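PDB 6TO1: minor fimbrium subunit Mfa5 from Porphyromonas gingivalis ATCC 33277, which serves as an accessory subunit of the minor fimbriae, adhesive pili that mediate biofilm formation and attachment to host cells and other oral bacteria. Local coordinates for residues Ser84-Ala96 with Asn510-Pro524. Sequence-based numbering, arbitrary orientation.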
# COMPACT_ATOMS: atom_id res chain seq x y z
N SER A 84 12.33 -6.68 4.78
CA SER A 84 11.40 -5.89 3.99
C SER A 84 9.97 -6.18 4.42
O SER A 84 9.61 -7.33 4.67
CB SER A 84 11.58 -6.19 2.51
OG SER A 84 12.79 -5.63 2.02
N PRO A 85 9.13 -5.15 4.50
CA PRO A 85 7.72 -5.39 4.83
C PRO A 85 7.02 -6.09 3.68
O PRO A 85 7.55 -6.11 2.55
CB PRO A 85 7.17 -3.97 5.02
CG PRO A 85 8.02 -3.12 4.19
CD PRO A 85 9.40 -3.73 4.20
N PRO A 86 5.84 -6.65 3.91
CA PRO A 86 5.04 -7.16 2.79
C PRO A 86 4.78 -6.07 1.75
O PRO A 86 4.69 -4.89 2.07
CB PRO A 86 3.73 -7.60 3.45
CG PRO A 86 4.10 -7.84 4.93
CD PRO A 86 5.12 -6.75 5.19
N VAL A 87 4.61 -6.51 0.51
CA VAL A 87 4.28 -5.60 -0.60
C VAL A 87 2.81 -5.23 -0.56
O VAL A 87 1.94 -6.08 -0.32
CB VAL A 87 4.64 -6.26 -1.94
CG1 VAL A 87 4.06 -5.42 -3.12
CG2 VAL A 87 6.14 -6.45 -2.08
N VAL A 88 2.51 -3.96 -0.84
CA VAL A 88 1.11 -3.49 -0.84
C VAL A 88 0.39 -4.08 -2.05
O VAL A 88 0.89 -3.96 -3.20
CB VAL A 88 1.06 -1.96 -0.88
CG1 VAL A 88 -0.40 -1.50 -1.08
CG2 VAL A 88 1.62 -1.36 0.39
N PRO A 89 -0.76 -4.73 -1.85
CA PRO A 89 -1.46 -5.33 -3.00
C PRO A 89 -1.98 -4.27 -3.94
O PRO A 89 -2.42 -3.20 -3.51
CB PRO A 89 -2.61 -6.11 -2.35
CG PRO A 89 -2.05 -6.45 -0.94
CD PRO A 89 -1.33 -5.18 -0.57
N VAL A 90 -1.94 -4.61 -5.22
CA VAL A 90 -2.42 -3.76 -6.30
C VAL A 90 -3.33 -4.60 -7.17
O VAL A 90 -3.02 -5.75 -7.48
CB VAL A 90 -1.24 -3.20 -7.14
CG1 VAL A 90 -1.74 -2.39 -8.32
CG2 VAL A 90 -0.31 -2.37 -6.26
N ALA A 91 -4.42 -3.99 -7.66
CA ALA A 91 -5.31 -4.66 -8.59
C ALA A 91 -5.79 -3.64 -9.61
O ALA A 91 -5.84 -2.43 -9.32
CB ALA A 91 -6.50 -5.30 -7.88
N VAL A 92 -6.12 -4.12 -10.80
CA VAL A 92 -6.56 -3.23 -11.87
C VAL A 92 -7.94 -3.68 -12.33
O VAL A 92 -8.28 -4.84 -12.22
CB VAL A 92 -5.58 -3.20 -13.05
CG1 VAL A 92 -4.22 -2.66 -12.61
CG2 VAL A 92 -5.48 -4.59 -13.70
N ASP A 93 -8.72 -2.73 -12.85
CA ASP A 93 -10.03 -3.02 -13.39
C ASP A 93 -10.29 -2.04 -14.53
O ASP A 93 -9.74 -0.94 -14.58
CB ASP A 93 -11.12 -2.91 -12.33
CG ASP A 93 -12.40 -3.65 -12.71
OD1 ASP A 93 -12.40 -4.47 -13.65
OD2 ASP A 93 -13.42 -3.38 -12.05
N LYS A 94 -11.19 -2.44 -15.41
CA LYS A 94 -11.52 -1.64 -16.58
C LYS A 94 -12.93 -2.01 -16.98
O LYS A 94 -13.29 -3.19 -16.94
CB LYS A 94 -10.52 -1.89 -17.71
CG LYS A 94 -10.80 -1.11 -19.00
CD LYS A 94 -9.77 -1.43 -20.07
CE LYS A 94 -10.16 -0.77 -21.39
NZ LYS A 94 -9.44 -1.40 -22.52
N TYR A 95 -13.72 -1.02 -17.37
CA TYR A 95 -15.07 -1.31 -17.82
C TYR A 95 -15.58 -0.18 -18.70
O TYR A 95 -15.15 0.98 -18.58
CB TYR A 95 -16.02 -1.54 -16.64
CG TYR A 95 -15.78 -0.57 -15.51
CD1 TYR A 95 -16.38 0.68 -15.50
CD2 TYR A 95 -14.95 -0.90 -14.44
CE1 TYR A 95 -16.16 1.58 -14.48
CE2 TYR A 95 -14.74 -0.01 -13.40
CZ TYR A 95 -15.36 1.22 -13.42
OH TYR A 95 -15.16 2.12 -12.40
N ALA A 96 -16.53 -0.53 -19.56
CA ALA A 96 -17.18 0.42 -20.47
C ALA A 96 -18.63 0.56 -20.05
O ALA A 96 -19.37 -0.43 -20.02
CB ALA A 96 -17.08 -0.06 -21.92
N ASN A 510 6.55 -1.29 -7.26
CA ASN A 510 5.70 -1.62 -6.14
C ASN A 510 6.18 -0.89 -4.88
O ASN A 510 7.11 -0.08 -4.91
CB ASN A 510 5.61 -3.13 -5.96
CG ASN A 510 6.88 -3.77 -5.44
OD1 ASN A 510 7.79 -3.09 -4.94
ND2 ASN A 510 6.94 -5.09 -5.52
N SER A 511 5.51 -1.15 -3.76
CA SER A 511 5.71 -0.38 -2.54
C SER A 511 7.09 -0.57 -1.93
O SER A 511 7.47 0.22 -1.05
CB SER A 511 4.64 -0.76 -1.52
OG SER A 511 4.75 -2.13 -1.13
N ASN A 512 7.84 -1.58 -2.37
CA ASN A 512 9.22 -1.75 -1.91
C ASN A 512 10.24 -1.41 -2.98
O ASN A 512 11.41 -1.76 -2.83
CB ASN A 512 9.46 -3.18 -1.43
CG ASN A 512 8.76 -3.47 -0.13
OD1 ASN A 512 8.42 -2.57 0.61
ND2 ASN A 512 8.49 -4.74 0.12
N GLY A 513 9.83 -0.77 -4.07
CA GLY A 513 10.76 -0.31 -5.07
C GLY A 513 11.14 -1.31 -6.12
O GLY A 513 12.07 -1.05 -6.90
N GLU A 514 10.41 -2.41 -6.24
CA GLU A 514 10.66 -3.39 -7.28
C GLU A 514 9.94 -2.94 -8.55
O GLU A 514 8.70 -2.84 -8.56
CB GLU A 514 10.19 -4.78 -6.87
CG GLU A 514 10.78 -5.26 -5.56
CD GLU A 514 10.25 -6.63 -5.21
OE1 GLU A 514 9.14 -6.71 -4.64
OE2 GLU A 514 10.94 -7.63 -5.52
N SER A 515 10.71 -2.67 -9.60
CA SER A 515 10.18 -2.13 -10.85
C SER A 515 9.73 -3.25 -11.80
O SER A 515 9.90 -4.45 -11.54
CB SER A 515 11.24 -1.23 -11.52
OG SER A 515 12.33 -2.01 -12.02
N ASN A 516 9.08 -2.84 -12.89
CA ASN A 516 8.62 -3.73 -13.96
C ASN A 516 7.60 -4.77 -13.50
O ASN A 516 7.53 -5.86 -14.06
CB ASN A 516 9.80 -4.45 -14.63
CG ASN A 516 9.44 -5.03 -15.99
OD1 ASN A 516 8.66 -4.44 -16.74
ND2 ASN A 516 10.00 -6.18 -16.31
N GLN A 517 6.82 -4.46 -12.47
CA GLN A 517 5.67 -5.29 -12.11
C GLN A 517 4.55 -5.02 -13.12
O GLN A 517 4.34 -3.89 -13.53
CB GLN A 517 5.19 -4.96 -10.70
CG GLN A 517 6.31 -5.01 -9.67
CD GLN A 517 6.94 -6.38 -9.56
OE1 GLN A 517 6.31 -7.31 -9.07
NE2 GLN A 517 8.18 -6.51 -10.01
N GLN A 518 3.81 -6.05 -13.50
CA GLN A 518 2.89 -5.88 -14.62
C GLN A 518 1.55 -6.53 -14.35
O GLN A 518 1.50 -7.64 -13.83
CB GLN A 518 3.51 -6.46 -15.90
CG GLN A 518 4.66 -5.64 -16.45
CD GLN A 518 5.18 -6.16 -17.77
OE1 GLN A 518 4.44 -6.79 -18.53
NE2 GLN A 518 6.46 -5.90 -18.07
N LEU A 519 0.49 -5.82 -14.69
CA LEU A 519 -0.87 -6.30 -14.53
C LEU A 519 -1.64 -5.93 -15.79
O LEU A 519 -1.51 -4.82 -16.31
CB LEU A 519 -1.56 -5.69 -13.32
CG LEU A 519 -1.12 -6.17 -11.92
CD1 LEU A 519 -1.77 -5.27 -10.91
CD2 LEU A 519 -1.52 -7.61 -11.73
N ILE A 520 -2.43 -6.87 -16.29
CA ILE A 520 -3.18 -6.67 -17.53
C ILE A 520 -4.62 -6.37 -17.18
O ILE A 520 -5.24 -7.06 -16.36
CB ILE A 520 -3.05 -7.90 -18.45
CG1 ILE A 520 -1.60 -8.04 -18.91
CG2 ILE A 520 -3.98 -7.76 -19.68
CD1 ILE A 520 -1.36 -9.21 -19.82
N PHE A 521 -5.16 -5.32 -17.78
CA PHE A 521 -6.54 -4.95 -17.51
C PHE A 521 -7.53 -5.88 -18.23
O PHE A 521 -7.23 -6.42 -19.29
CB PHE A 521 -6.81 -3.52 -18.00
CG PHE A 521 -6.19 -2.44 -17.17
CD1 PHE A 521 -6.94 -1.75 -16.23
CD2 PHE A 521 -4.85 -2.11 -17.33
CE1 PHE A 521 -6.35 -0.73 -15.46
CE2 PHE A 521 -4.27 -1.11 -16.57
CZ PHE A 521 -5.03 -0.43 -15.63
N PRO A 522 -8.72 -6.03 -17.66
CA PRO A 522 -9.81 -6.70 -18.38
C PRO A 522 -10.20 -5.98 -19.66
O PRO A 522 -9.86 -4.81 -19.87
CB PRO A 522 -10.97 -6.67 -17.37
CG PRO A 522 -10.40 -6.22 -16.08
CD PRO A 522 -9.14 -5.49 -16.36
N ARG A 523 -10.94 -6.69 -20.50
CA ARG A 523 -11.24 -6.25 -21.86
C ARG A 523 -12.74 -6.04 -22.04
O ARG A 523 -13.48 -7.02 -22.25
CB ARG A 523 -10.73 -7.29 -22.86
CG ARG A 523 -9.20 -7.43 -22.91
CD ARG A 523 -8.60 -6.61 -24.04
NE ARG A 523 -8.92 -7.18 -25.36
CZ ARG A 523 -8.27 -8.20 -25.91
NH1 ARG A 523 -7.25 -8.76 -25.28
NH2 ARG A 523 -8.63 -8.67 -27.10
N PRO A 524 -13.23 -4.80 -21.99
CA PRO A 524 -14.65 -4.55 -22.25
C PRO A 524 -15.05 -4.91 -23.67
O PRO A 524 -14.27 -4.78 -24.63
CB PRO A 524 -14.81 -3.05 -21.99
CG PRO A 524 -13.60 -2.64 -21.17
CD PRO A 524 -12.51 -3.55 -21.69
O HOH W 1 5.79 -2.55 1.20
O HOH W 2 2.89 -2.43 -4.21
O HOH W 3 -8.13 -3.95 -21.85
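Ser-511 OG accepts a nearly straight hydrogen bond from Val-88 N (2.9 Å, 170°). Ser-511 and Asn-512 are the central residues of a type I beta turn, Asn-510 to Gly-513, that meets the segment leading into strand 90-98. Strands 90-98 and 517-520 belong to the two facing sheets of a beta-sandwich domain, and Lys-94 is joined to Asn-501 by an intramolecular isopeptide bond. Asn-512 ND2 donates to Pro-85 O (2.9 Å), which lies in its amide plane. Ser-511 OG donates to a water that in turn donates to Pro-86 O and Asn-512 OD1. The Asn-510 side chain braces the turn and the residue after it: OD1 accepts from Asn-512 N, an Asx turn, and from Glu-514 N on the opposite face of the amide.

Further along, strands 90-96 and 517-520 face each other at 7.4 Å between axes. Val-92 sets CB over one face of the Phe-521 ring, a CH-pi contact 3.8 Å from the centroid, while Asp-93 O lies at the ring edge. Leu-519 CD1 touches CG1 of both Val-90 and Val-92. With CG anti to the backbone N (chi1 179°), the extended Lys-94 chain crosses the Pro-524 ring to reach Asn-501 CG. A water joins Lys-94 NZ to Pro-522 O, and Lys-94 CE packs 3.7 Å from Pro-524 CD.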